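Side-chain contacts in tailspike protein (Siphovirus 9NA, PDB 3RIQ), which binds the lipopolysaccharide O-antigen of Salmonella as the phage's receptor and, as an endorhamnosidase, probably cleaves the polysaccharide: residues S259-R264 / N283-S288; D294-A299 / Q305-H310; I517-G522 / L527-K532. All blocks are in the same frame, centred on the assembly; numbering follows the deposited sequence.

Contact 1: S259-R264 / N283-S288; sequences SARNYR and NADTGS
Two loops, one after strand 258-259 and the other after strand 281-282, come closest at Arg261 and Ala284, whose CA atoms lie 5.3 Å apart. From there the Arg261 side chain, extended from CG to NE, runs past the Ala284 carbonyl, with CG 3.2 Å from Ala284 O, and ends at Asp285. It grips that carboxylate side-on with two nitrogens, both on a single oxygen: NE lies 2.8 Å and NH2 3.0 Å from Asp285 OD1. Sharing one acceptor bends both bonds, to 139° and 133° at the hydrogens, and the carboxylate stands 77° from the guanidinium plane. On the far edge of the guanidinium, NH1 gives a straighter bond, 3.0 Å long, to Ser259 OG in the group's own plane, and it also forms a salt bridge with Glu254. Asp285 OD2 is taken by Arg292 and Phe304 N, so charged and polar partners hold both buried groups. A separate link runs through a water, which accepts from Asn262 ND2 and donates to Asn283 O. Strand 281-282 is a rung of the right-handed parallel beta-helix, and the buried salt bridge ties the loop after it to the loop that precedes strand 266-273, another rung.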
ATOM      1  N   SER A 259       6.054   6.627 -34.317  1.00 13.88           N
ATOM      2  CA  SER A 259       5.611   6.764 -32.922  1.00 13.30           C
ATOM      3  C   SER A 259       6.478   5.941 -31.960  1.00 13.76           C
ATOM      4  O   SER A 259       6.701   4.737 -32.187  1.00 13.74           O
ATOM      5  CB  SER A 259       4.143   6.322 -32.767  1.00 13.44           C
ATOM      6  OG  SER A 259       3.764   6.441 -31.394  1.00 13.92           O
ATOM      7  N   ALA A 260       6.942   6.600 -30.898  1.00 12.76           N
ATOM      8  CA  ALA A 260       7.800   6.014 -29.885  1.00 12.61           C
ATOM      9  C   ALA A 260       7.036   5.781 -28.577  1.00 12.28           C
ATOM     10  O   ALA A 260       7.628   5.576 -27.511  1.00 12.40           O
ATOM     11  CB  ALA A 260       8.984   6.984 -29.627  1.00 13.26           C
ATOM     12  N   ARG A 261       5.718   5.877 -28.659  1.00 12.41           N
ATOM     13  CA  ARG A 261       4.825   5.806 -27.498  1.00 12.67           C
ATOM     14  C   ARG A 261       4.747   4.391 -26.928  1.00 12.45           C
ATOM     15  O   ARG A 261       5.391   3.470 -27.425  1.00 13.46           O
ATOM     16  CB  ARG A 261       3.448   6.314 -27.904  1.00 12.47           C
ATOM     17  CG  ARG A 261       3.469   7.804 -28.317  1.00 12.29           C
ATOM     18  CD  ARG A 261       2.107   8.173 -28.879  1.00 13.44           C
ATOM     19  NE  ARG A 261       1.971   9.587 -29.266  1.00 13.47           N
ATOM     20  CZ  ARG A 261       2.280  10.090 -30.462  1.00 14.09           C
ATOM     21  NH1 ARG A 261       2.794   9.311 -31.424  1.00 14.06           N
ATOM     22  NH2 ARG A 261       2.062  11.381 -30.707  1.00 14.66           N
ATOM     23  N   ASN A 262       3.966   4.214 -25.863  1.00 11.34           N
ATOM     24  CA  ASN A 262       3.958   2.968 -25.093  1.00 11.12           C
ATOM     25  C   ASN A 262       2.599   2.679 -24.499  1.00 11.85           C
ATOM     26  O   ASN A 262       1.873   3.612 -24.169  1.00 13.02           O
ATOM     27  CB  ASN A 262       4.998   3.025 -23.959  1.00 11.76           C
ATOM     28  CG  ASN A 262       6.378   3.347 -24.471  1.00 10.81           C
ATOM     29  OD1 ASN A 262       7.154   2.435 -24.788  1.00 11.41           O
ATOM     30  ND2 ASN A 262       6.705   4.658 -24.567  1.00 12.64           N
ATOM     31  N   TYR A 263       2.309   1.387 -24.313  1.00 11.08           N
ATOM     32  CA  TYR A 263       0.999   0.899 -23.903  1.00 11.36           C
ATOM     33  C   TYR A 263       1.088  -0.233 -22.926  1.00 11.08           C
ATOM     34  O   TYR A 263       2.032  -1.043 -22.975  1.00 11.70           O
ATOM     35  CB  TYR A 263       0.197   0.364 -25.131  1.00 11.33           C
ATOM     36  CG  TYR A 263      -0.252   1.457 -26.077  1.00 11.84           C
ATOM     37  CD1 TYR A 263      -1.527   2.026 -25.967  1.00 12.32           C
ATOM     38  CD2 TYR A 263       0.597   1.935 -27.081  1.00 12.47           C
ATOM     39  CE1 TYR A 263      -1.937   3.057 -26.807  1.00 12.98           C
ATOM     40  CE2 TYR A 263       0.192   2.950 -27.939  1.00 13.82           C
ATOM     41  CZ  TYR A 263      -1.086   3.513 -27.789  1.00 13.01           C
ATOM     42  OH  TYR A 263      -1.490   4.514 -28.609  1.00 15.33           O
ATOM     43  N   ARG A 264       0.116  -0.289 -22.016  1.00 11.06           N
ATOM     44  CA  ARG A 264      -0.102  -1.505 -21.231  1.00 10.58           C
ATOM     45  C   ARG A 264       1.104  -2.020 -20.424  1.00 11.01           C
ATOM     46  O   ARG A 264       1.437  -3.220 -20.437  1.00 11.79           O
ATOM     47  CB  ARG A 264      -0.707  -2.612 -22.134  1.00 11.08           C
ATOM     48  CG  ARG A 264      -2.124  -2.209 -22.576  1.00 11.75           C
ATOM     49  CD  ARG A 264      -2.804  -3.261 -23.446  1.00 12.00           C
ATOM     50  NE  ARG A 264      -2.149  -3.503 -24.730  1.00 12.62           N
ATOM     51  CZ  ARG A 264      -2.748  -4.074 -25.781  1.00 14.16           C
ATOM     52  NH1 ARG A 264      -4.008  -4.498 -25.687  1.00 13.59           N
ATOM     53  NH2 ARG A 264      -2.084  -4.239 -26.916  1.00 14.55           N
ATOM     54  N   ASN A 283       3.661   9.710 -19.803  1.00 12.90           N
ATOM     55  CA  ASN A 283       2.888  10.376 -20.845  1.00 12.58           C
ATOM     56  C   ASN A 283       3.180   9.782 -22.216  1.00 12.17           C
ATOM     57  O   ASN A 283       4.292   9.270 -22.464  1.00 12.99           O
ATOM     58  CB  ASN A 283       3.234  11.875 -20.871  1.00 13.46           C
ATOM     59  CG  ASN A 283       2.616  12.633 -19.699  1.00 12.87           C
ATOM     60  OD1 ASN A 283       1.574  13.296 -19.852  1.00 14.69           O
ATOM     61  ND2 ASN A 283       3.237  12.534 -18.523  1.00 14.69           N
ATOM     62  N   ALA A 284       2.222   9.907 -23.131  1.00 11.98           N
ATOM     63  CA  ALA A 284       2.388   9.412 -24.512  1.00 12.20           C
ATOM     64  C   ALA A 284       2.379  10.548 -25.544  1.00 12.40           C
ATOM     65  O   ALA A 284       3.101  10.454 -26.526  1.00 13.27           O
ATOM     66  CB  ALA A 284       1.306   8.381 -24.839  1.00 12.57           C
ATOM     67  N   ASP A 285       1.576  11.599 -25.323  1.00 13.34           N
ATOM     68  CA  ASP A 285       1.585  12.784 -26.191  1.00 14.12           C
ATOM     69  C   ASP A 285       2.218  13.963 -25.457  1.00 14.29           C
ATOM     70  O   ASP A 285       2.029  14.120 -24.228  1.00 14.58           O
ATOM     71  CB  ASP A 285       0.151  13.170 -26.587  1.00 14.20           C
ATOM     72  CG  ASP A 285      -0.491  12.201 -27.549  1.00 14.95           C
ATOM     73  OD1 ASP A 285       0.221  11.628 -28.414  1.00 14.69           O
ATOM     74  OD2 ASP A 285      -1.721  11.982 -27.417  1.00 14.73           O
ATOM     75  N   THR A 286       2.909  14.837 -26.187  1.00 15.11           N
ATOM     76  CA  THR A 286       3.467  16.039 -25.573  1.00 16.82           C
ATOM     77  C   THR A 286       3.533  17.167 -26.608  1.00 17.39           C
ATOM     78  O   THR A 286       3.581  16.901 -27.815  1.00 17.38           O
ATOM     79  CB  THR A 286       4.863  15.789 -24.952  1.00 16.72           C
ATOM     80  OG1 THR A 286       5.226  16.897 -24.134  1.00 19.17           O
ATOM     81  CG2 THR A 286       5.949  15.598 -26.010  1.00 17.80           C
ATOM     82  N   GLY A 287       3.484  18.421 -26.145  1.00 17.49           N
ATOM     83  CA  GLY A 287       3.584  19.567 -27.066  1.00 18.54           C
ATOM     84  C   GLY A 287       2.314  19.721 -27.891  1.00 20.35           C
ATOM     85  O   GLY A 287       1.231  19.298 -27.453  1.00 21.21           O
ATOM     86  N   SER A 288       2.441  20.299 -29.088  1.00 22.19           N
ATOM     87  CA  SER A 288       1.282  20.594 -29.940  1.00 23.98           C
ATOM     88  C   SER A 288       0.867  19.384 -30.737  1.00 23.09           C
ATOM     89  O   SER A 288       1.727  18.618 -31.176  1.00 23.93           O
ATOM     90  CB  SER A 288       1.609  21.733 -30.922  1.00 25.67           C
ATOM     91  OG  SER A 288       2.074  22.878 -30.222  1.00 31.58           O
TER
HETATM   92  O   HOH W   1       4.263   6.584 -24.166  1.00 12.29           O

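Contact 2: D294-A299 / Q305-H310; sequences DDYTLA and QLPTQH
A long excursion from the beta-helix, leaving strand 281-282 and returning at strand 311-318, folds back on itself where Tyr296 meets Leu306 and Pro307. Tyr296 carries one side of this apolar contact. Its CB lies 3.7 Å from Leu306 CD2, and the same methyl also reaches the ring at CD2, 3.9 Å away. Further out along that ring border, Tyr296 CE2 packs 3.8 Å from Pro307 CG, with Pro307 CD close behind. Leucine methyl and proline ring thus meet successive parts of the tyrosine, from its beta carbon to CE2, and both approach its ring at a slant. The first torsion of Tyr296 explains the reach: CG is anti to the carbonyl carbon (chi1 -67°), which carries the ring out toward the proline.

This loop is an elaboration on the regular coils of a right-handed parallel beta-helix, the fold of the P22 tailspike family. Pro307 sits at the centre of an inverse gamma turn, where the chain bends sharply just before it rejoins the solenoid; a weak bond from Thr308 N to Leu306 O, 2.8 Å, accompanies the turn. Leu306 is buried and also packs on Arg261, while the ring of Tyr296 touches Tyr263.

Asp295 holds the backbone at Tyr296: its OD1 accepts from Tyr296 N at 2.8 Å with the anti lone pair, the one facing away from OD2, and the same oxygen is hydrogen-bonded to the hydroxyl of Tyr263. OD2 pairs with the hydroxyl of Ser259. Both carboxylate oxygens are therefore engaged, fixing the acid's rotation directly beside the tyrosine, whose own carbonyl oxygen is held by Arg292 NH1.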
ATOM      1  N   ASP A 294       2.161   5.389 -37.386  1.00 16.98           N
ATOM      2  CA  ASP A 294       2.153   3.968 -36.972  1.00 16.20           C
ATOM      3  C   ASP A 294       1.641   3.872 -35.504  1.00 16.04           C
ATOM      4  O   ASP A 294       2.228   3.218 -34.625  1.00 16.02           O
ATOM      5  CB  ASP A 294       3.531   3.306 -37.158  1.00 15.98           C
ATOM      6  CG  ASP A 294       3.981   3.272 -38.609  1.00 17.62           C
ATOM      7  OD1 ASP A 294       3.122   3.138 -39.521  1.00 20.89           O
ATOM      8  OD2 ASP A 294       5.198   3.382 -38.838  1.00 19.29           O
ATOM      9  N   ASP A 295       0.536   4.574 -35.255  1.00 16.14           N
ATOM     10  CA  ASP A 295      -0.123   4.593 -33.963  1.00 16.60           C
ATOM     11  C   ASP A 295      -1.550   5.053 -34.255  1.00 15.89           C
ATOM     12  O   ASP A 295      -1.907   5.372 -35.418  1.00 17.50           O
ATOM     13  CB  ASP A 295       0.596   5.559 -32.993  1.00 16.68           C
ATOM     14  CG  ASP A 295       0.487   5.137 -31.536  1.00 15.47           C
ATOM     15  OD1 ASP A 295      -0.571   4.628 -31.137  1.00 16.48           O
ATOM     16  OD2 ASP A 295       1.479   5.340 -30.780  1.00 14.92           O
ATOM     17  N   TYR A 296      -2.381   5.144 -33.223  1.00 16.45           N
ATOM     18  CA  TYR A 296      -3.731   5.671 -33.432  1.00 16.31           C
ATOM     19  C   TYR A 296      -3.716   7.102 -33.971  1.00 16.95           C
ATOM     20  O   TYR A 296      -2.896   7.934 -33.546  1.00 17.37           O
ATOM     21  CB  TYR A 296      -4.525   5.686 -32.125  1.00 16.37           C
ATOM     22  CG  TYR A 296      -4.858   4.323 -31.554  1.00 16.08           C
ATOM     23  CD1 TYR A 296      -5.847   3.516 -32.135  1.00 17.05           C
ATOM     24  CD2 TYR A 296      -4.190   3.837 -30.440  1.00 15.59           C
ATOM     25  CE1 TYR A 296      -6.178   2.274 -31.615  1.00 18.03           C
ATOM     26  CE2 TYR A 296      -4.513   2.580 -29.907  1.00 19.23           C
ATOM     27  CZ  TYR A 296      -5.502   1.805 -30.508  1.00 18.97           C
ATOM     28  OH  TYR A 296      -5.818   0.552 -29.999  1.00 22.91           O
ATOM     29  N   THR A 297      -4.625   7.387 -34.904  1.00 17.65           N
ATOM     30  CA  THR A 297      -4.733   8.733 -35.470  1.00 17.81           C
ATOM     31  C   THR A 297      -5.359   9.732 -34.474  1.00 18.38           C
ATOM     32  O   THR A 297      -6.017   9.322 -33.498  1.00 17.89           O
ATOM     33  CB  THR A 297      -5.574   8.740 -36.755  1.00 18.22           C
ATOM     34  OG1 THR A 297      -6.917   8.397 -36.434  1.00 20.03           O
ATOM     35  CG2 THR A 297      -5.024   7.735 -37.764  1.00 19.62           C
ATOM     36  N   LEU A 298      -5.194  11.029 -34.756  1.00 18.50           N
ATOM     37  CA  LEU A 298      -5.878  12.067 -33.988  1.00 18.77           C
ATOM     38  C   LEU A 298      -7.400  11.886 -34.025  1.00 19.33           C
ATOM     39  O   LEU A 298      -8.102  12.134 -33.033  1.00 19.98           O
ATOM     40  CB  LEU A 298      -5.501  13.460 -34.495  1.00 18.83           C
ATOM     41  CG  LEU A 298      -4.036  13.857 -34.330  1.00 18.92           C
ATOM     42  CD1 LEU A 298      -3.778  15.204 -35.029  1.00 22.59           C
ATOM     43  CD2 LEU A 298      -3.612  13.897 -32.862  1.00 20.21           C
ATOM     44  N   ALA A 299      -7.930  11.435 -35.162  1.00 20.42           N
ATOM     45  CA  ALA A 299      -9.364  11.233 -35.264  1.00 21.30           C
ATOM     46  C   ALA A 299      -9.855  10.067 -34.398  1.00 21.50           C
ATOM     47  O   ALA A 299     -10.973  10.107 -33.855  1.00 23.21           O
ATOM     48  CB  ALA A 299      -9.764  11.025 -36.695  1.00 21.58           C
ATOM     49  N   GLN A 305      -5.190  11.636 -25.082  1.00 15.13           N
ATOM     50  CA  GLN A 305      -6.273  10.685 -24.741  1.00 14.71           C
ATOM     51  C   GLN A 305      -6.100   9.282 -25.344  1.00 14.33           C
ATOM     52  O   GLN A 305      -7.077   8.543 -25.541  1.00 14.96           O
ATOM     53  CB  GLN A 305      -7.637  11.293 -25.113  1.00 15.86           C
ATOM     54  CG  GLN A 305      -7.874  12.624 -24.428  1.00 19.23           C
ATOM     55  CD  GLN A 305      -9.251  13.204 -24.661  1.00 22.59           C
ATOM     56  OE1 GLN A 305     -10.043  12.702 -25.467  1.00 23.67           O
ATOM     57  NE2 GLN A 305      -9.537  14.303 -23.960  1.00 25.85           N
ATOM     58  N   LEU A 306      -4.857   8.890 -25.624  1.00 13.37           N
ATOM     59  CA  LEU A 306      -4.645   7.529 -26.131  1.00 13.67           C
ATOM     60  C   LEU A 306      -5.042   6.508 -25.074  1.00 13.74           C
ATOM     61  O   LEU A 306      -4.833   6.761 -23.876  1.00 13.70           O
ATOM     62  CB  LEU A 306      -3.163   7.321 -26.517  1.00 13.57           C
ATOM     63  CG  LEU A 306      -2.724   8.072 -27.784  1.00 13.31           C
ATOM     64  CD1 LEU A 306      -1.189   8.171 -27.906  1.00 13.75           C
ATOM     65  CD2 LEU A 306      -3.361   7.394 -29.028  1.00 12.60           C
ATOM     66  N   PRO A 307      -5.531   5.321 -25.492  1.00 13.89           N
ATOM     67  CA  PRO A 307      -5.917   4.316 -24.510  1.00 13.48           C
ATOM     68  C   PRO A 307      -4.711   3.499 -24.012  1.00 13.90           C
ATOM     69  O   PRO A 307      -4.539   2.324 -24.320  1.00 14.38           O
ATOM     70  CB  PRO A 307      -6.958   3.480 -25.263  1.00 14.21           C
ATOM     71  CG  PRO A 307      -6.400   3.453 -26.711  1.00 15.35           C
ATOM     72  CD  PRO A 307      -5.820   4.872 -26.875  1.00 13.42           C
ATOM     73  N   THR A 308      -3.863   4.162 -23.250  1.00 13.22           N
ATOM     74  CA  THR A 308      -2.608   3.541 -22.829  1.00 12.73           C
ATOM     75  C   THR A 308      -2.806   2.382 -21.855  1.00 12.74           C
ATOM     76  O   THR A 308      -2.004   1.445 -21.875  1.00 13.53           O
ATOM     77  CB  THR A 308      -1.630   4.585 -22.279  1.00 12.46           C
ATOM     78  OG1 THR A 308      -2.313   5.438 -21.336  1.00 13.65           O
ATOM     79  CG2 THR A 308      -1.104   5.456 -23.431  1.00 15.11           C
ATOM     80  N   GLN A 309      -3.826   2.443 -20.975  1.00 12.14           N
ATOM     81  CA  GLN A 309      -4.140   1.302 -20.066  1.00 11.96           C
ATOM     82  C   GLN A 309      -2.927   0.857 -19.249  1.00 12.38           C
ATOM     83  O   GLN A 309      -2.708  -0.331 -19.066  1.00 12.50           O
ATOM     84  CB  GLN A 309      -4.667   0.095 -20.863  1.00 12.98           C
ATOM     85  CG  GLN A 309      -6.063   0.285 -21.505  1.00 14.72           C
ATOM     86  CD  GLN A 309      -6.706  -1.078 -21.821  1.00 15.57           C
ATOM     87  OE1 GLN A 309      -7.130  -1.811 -20.904  1.00 17.70           O
ATOM     88  NE2 GLN A 309      -6.744  -1.439 -23.088  1.00 16.67           N
ATOM     89  N   HIS A 310      -2.125   1.800 -18.761  1.00 11.47           N
ATOM     90  CA  HIS A 310      -1.060   1.442 -17.838  1.00 11.43           C
ATOM     91  C   HIS A 310      -1.651   1.169 -16.454  1.00 11.59           C
ATOM     92  O   HIS A 310      -2.750   1.638 -16.105  1.00 12.37           O
ATOM     93  CB  HIS A 310      -0.022   2.560 -17.743  1.00 11.18           C
ATOM     94  CG  HIS A 310       0.674   2.862 -19.037  1.00 11.68           C
ATOM     95  ND1 HIS A 310       1.393   1.915 -19.740  1.00 11.42           N
ATOM     96  CD2 HIS A 310       0.839   4.035 -19.697  1.00 11.59           C
ATOM     97  CE1 HIS A 310       1.941   2.490 -20.802  1.00 11.55           C
ATOM     98  NE2 HIS A 310       1.612   3.775 -20.804  1.00 11.17           N
TER

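Contact 3: I517-G522 / L527-K532; sequences IGFFFG and LRILAK
Phe520 turns its ring across to the neighbouring strand and lays one face under Arg528, whose CB stands 3.9 Å from the ring centroid in a CH-pi contact. The phenylalanine reaches this place because CG lies between its backbone N and carbonyl carbon (chi1 68°), swinging the ring over the partner strand; its edge is turned to Leu530 N. Arg528 CD follows near the outer end of the ring, by CZ and CE2. The guanidinium plane ends 77° from the ring, and the CA of Gly522 lies over one face of that guanidinium.

Residues on the other face of the sheet are apolar. Phe519 and Ile529 lie side by side and point the same way, with Phe519 CE2 only 3.4 Å from Ile529 CG1. At one end Leu527 CD1 sits over a face of the Phe521 ring, 4.1 Å from its centroid; at the other, Ile517 CB touches Ile529 CG2 at 3.7 Å. Between the faces the backbone bonds in pairs: Gly518 and Leu530 exchange two hydrogen bonds, Phe520 and Arg528 two more, and the non-hydrogen-bonded pairs alternate with them. The strand segments run antiparallel, 153° apart.

Ile517 and Phe519 pack on Ile499 of a second subunit, Phe519 and Leu527 on Ile517 of a third. Together strands 516-521 and 527-532 make a beta hairpin whose sheet runs on into the second subunit through Ile517, and whose face with Ile517, Phe519 and Leu527 packs between subunits of the trimer, consistent with the interlocked C-terminal part of the P22 tailspike.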
ATOM      1  N   ILE A 517     -45.970  29.764  12.076  1.00 17.65           N
ATOM      2  CA  ILE A 517     -46.012  31.228  12.303  1.00 17.01           C
ATOM      3  C   ILE A 517     -44.682  31.889  11.986  1.00 16.96           C
ATOM      4  O   ILE A 517     -43.628  31.232  11.963  1.00 16.30           O
ATOM      5  CB  ILE A 517     -46.445  31.575  13.772  1.00 17.07           C
ATOM      6  CG1 ILE A 517     -45.390  31.074  14.788  1.00 16.79           C
ATOM      7  CG2 ILE A 517     -47.849  30.962  14.064  1.00 19.07           C
ATOM      8  CD1 ILE A 517     -45.624  31.579  16.212  1.00 17.39           C
ATOM      9  N   GLY A 518     -44.725  33.199  11.745  1.00 17.33           N
ATOM     10  CA  GLY A 518     -43.498  33.994  11.606  1.00 17.06           C
ATOM     11  C   GLY A 518     -43.760  35.349  12.217  1.00 17.32           C
ATOM     12  O   GLY A 518     -44.857  35.898  12.059  1.00 17.68           O
ATOM     13  N   PHE A 519     -42.776  35.868  12.953  1.00 16.87           N
ATOM     14  CA  PHE A 519     -42.885  37.206  13.510  1.00 17.11           C
ATOM     15  C   PHE A 519     -42.377  38.260  12.519  1.00 17.43           C
ATOM     16  O   PHE A 519     -41.492  38.003  11.702  1.00 17.87           O
ATOM     17  CB  PHE A 519     -42.078  37.335  14.802  1.00 17.18           C
ATOM     18  CG  PHE A 519     -42.653  36.558  15.980  1.00 16.64           C
ATOM     19  CD1 PHE A 519     -42.436  35.184  16.142  1.00 19.39           C
ATOM     20  CD2 PHE A 519     -43.395  37.234  16.954  1.00 17.55           C
ATOM     21  CE1 PHE A 519     -42.969  34.512  17.276  1.00 19.18           C
ATOM     22  CE2 PHE A 519     -43.905  36.569  18.071  1.00 20.03           C
ATOM     23  CZ  PHE A 519     -43.705  35.208  18.217  1.00 20.27           C
ATOM     24  N   PHE A 520     -42.948  39.454  12.601  1.00 17.58           N
ATOM     25  CA  PHE A 520     -42.464  40.559  11.790  1.00 18.07           C
ATOM     26  C   PHE A 520     -42.801  41.890  12.428  1.00 18.73           C
ATOM     27  O   PHE A 520     -43.691  41.983  13.289  1.00 19.52           O
ATOM     28  CB  PHE A 520     -43.043  40.492  10.361  1.00 17.95           C
ATOM     29  CG  PHE A 520     -44.529  40.757  10.292  1.00 19.29           C
ATOM     30  CD1 PHE A 520     -45.455  39.721  10.489  1.00 18.97           C
ATOM     31  CD2 PHE A 520     -44.998  42.049  10.008  1.00 19.36           C
ATOM     32  CE1 PHE A 520     -46.838  39.998  10.401  1.00 19.17           C
ATOM     33  CE2 PHE A 520     -46.354  42.324   9.932  1.00 18.57           C
ATOM     34  CZ  PHE A 520     -47.275  41.313  10.100  1.00 17.71           C
ATOM     35  N   PHE A 521     -42.069  42.911  12.008  1.00 19.41           N
ATOM     36  CA  PHE A 521     -42.366  44.294  12.397  1.00 20.27           C
ATOM     37  C   PHE A 521     -43.178  45.039  11.344  1.00 22.08           C
ATOM     38  O   PHE A 521     -42.824  45.037  10.165  1.00 22.58           O
ATOM     39  CB  PHE A 521     -41.081  45.051  12.693  1.00 20.03           C
ATOM     40  CG  PHE A 521     -40.389  44.606  13.961  1.00 19.25           C
ATOM     41  CD1 PHE A 521     -39.300  43.716  13.915  1.00 19.77           C
ATOM     42  CD2 PHE A 521     -40.839  45.057  15.204  1.00 20.07           C
ATOM     43  CE1 PHE A 521     -38.655  43.297  15.100  1.00 20.45           C
ATOM     44  CE2 PHE A 521     -40.206  44.631  16.397  1.00 21.26           C
ATOM     45  CZ  PHE A 521     -39.113  43.745  16.336  1.00 20.14           C
ATOM     46  N   GLY A 522     -44.245  45.699  11.805  1.00 24.07           N
ATOM     47  CA  GLY A 522     -45.133  46.506  10.969  1.00 26.03           C
ATOM     48  C   GLY A 522     -44.527  47.865  10.652  1.00 27.76           C
ATOM     49  O   GLY A 522     -43.390  48.144  11.040  1.00 27.05           O
ATOM     50  N   LEU A 527     -44.752  44.811  16.692  1.00 21.17           N
ATOM     51  CA  LEU A 527     -44.470  43.380  16.555  1.00 19.75           C
ATOM     52  C   LEU A 527     -45.771  42.603  16.326  1.00 19.32           C
ATOM     53  O   LEU A 527     -46.751  42.795  17.058  1.00 19.11           O
ATOM     54  CB  LEU A 527     -43.725  42.832  17.782  1.00 19.57           C
ATOM     55  CG  LEU A 527     -43.276  41.355  17.676  1.00 17.93           C
ATOM     56  CD1 LEU A 527     -42.169  41.153  16.632  1.00 19.81           C
ATOM     57  CD2 LEU A 527     -42.787  40.840  19.021  1.00 19.86           C
ATOM     58  N   ARG A 528     -45.756  41.741  15.303  1.00 18.30           N
ATOM     59  CA  ARG A 528     -46.920  40.990  14.886  1.00 19.08           C
ATOM     60  C   ARG A 528     -46.530  39.572  14.538  1.00 18.84           C
ATOM     61  O   ARG A 528     -45.341  39.276  14.277  1.00 19.72           O
ATOM     62  CB  ARG A 528     -47.542  41.651  13.651  1.00 19.45           C
ATOM     63  CG  ARG A 528     -48.191  42.995  13.956  1.00 22.07           C
ATOM     64  CD  ARG A 528     -48.809  43.614  12.729  1.00 25.77           C
ATOM     65  NE  ARG A 528     -49.254  44.958  13.084  1.00 29.56           N
ATOM     66  CZ  ARG A 528     -49.344  45.977  12.234  1.00 30.58           C
ATOM     67  NH1 ARG A 528     -49.020  45.822  10.952  1.00 33.05           N
ATOM     68  NH2 ARG A 528     -49.747  47.164  12.679  1.00 31.25           N
ATOM     69  N   ILE A 529     -47.548  38.709  14.507  1.00 18.66           N
ATOM     70  CA  ILE A 529     -47.364  37.312  14.135  1.00 18.10           C
ATOM     71  C   ILE A 529     -48.235  37.046  12.930  1.00 17.98           C
ATOM     72  O   ILE A 529     -49.441  37.259  13.010  1.00 18.71           O
ATOM     73  CB  ILE A 529     -47.802  36.360  15.279  1.00 18.47           C
ATOM     74  CG1 ILE A 529     -46.980  36.629  16.557  1.00 20.87           C
ATOM     75  CG2 ILE A 529     -47.739  34.874  14.818  1.00 19.94           C
ATOM     76  CD1 ILE A 529     -47.525  35.902  17.799  1.00 22.34           C
ATOM     77  N   LEU A 530     -47.640  36.587  11.826  1.00 16.75           N
ATOM     78  CA  LEU A 530     -48.434  36.007  10.738  1.00 17.48           C
ATOM     79  C   LEU A 530     -48.617  34.524  11.051  1.00 17.36           C
ATOM     80  O   LEU A 530     -47.630  33.804  11.281  1.00 17.65           O
ATOM     81  CB  LEU A 530     -47.716  36.185   9.402  1.00 18.11           C
ATOM     82  CG  LEU A 530     -48.453  35.617   8.192  1.00 17.88           C
ATOM     83  CD1 LEU A 530     -49.782  36.364   7.900  1.00 19.82           C
ATOM     84  CD2 LEU A 530     -47.553  35.672   6.975  1.00 19.72           C
ATOM     85  N   ALA A 531     -49.863  34.051  11.068  1.00 17.91           N
ATOM     86  CA  ALA A 531     -50.137  32.639  11.389  1.00 19.44           C
ATOM     87  C   ALA A 531     -50.771  31.959  10.210  1.00 19.58           C
ATOM     88  O   ALA A 531     -51.830  32.404   9.747  1.00 20.00           O
ATOM     89  CB  ALA A 531     -51.063  32.549  12.557  1.00 19.29           C
ATOM     90  N   LYS A 532     -50.150  30.864   9.758  1.00 18.97           N
ATOM     91  CA  LYS A 532     -50.737  30.007   8.740  1.00 19.40           C
ATOM     92  C   LYS A 532     -51.416  28.841   9.464  1.00 19.44           C
ATOM     93  O   LYS A 532     -50.757  27.979  10.025  1.00 19.63           O
ATOM     94  CB  LYS A 532     -49.648  29.520   7.773  1.00 18.73           C
ATOM     95  CG  LYS A 532     -50.229  28.802   6.523  1.00 19.67           C
ATOM     96  CD  LYS A 532     -49.157  28.481   5.486  1.00 19.56           C
ATOM     97  CE  LYS A 532     -49.790  27.912   4.195  1.00 21.17           C
ATOM     98  NZ  LYS A 532     -48.815  27.792   3.055  1.00 22.85           N
TER

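Overall arrangement
Of the three, contact 1 closes first, joining the loop after strand 258-259 to the start of the loop after strand 281-282. Contact 2 follows in series and closes a much shorter loop later in that second loop, before strand 311-318 resumes the beta-helix. The two lie side by side, centres 8 Å apart, and side chains of the first segment of contact 1 reach the first segment of contact 2, joining them into one loop cluster on the flank of the solenoid. Contact 3 closes a hairpin close to the C terminus, with nearest atoms about 50 Å from contact 2, and lies where the other two subunits pack against it.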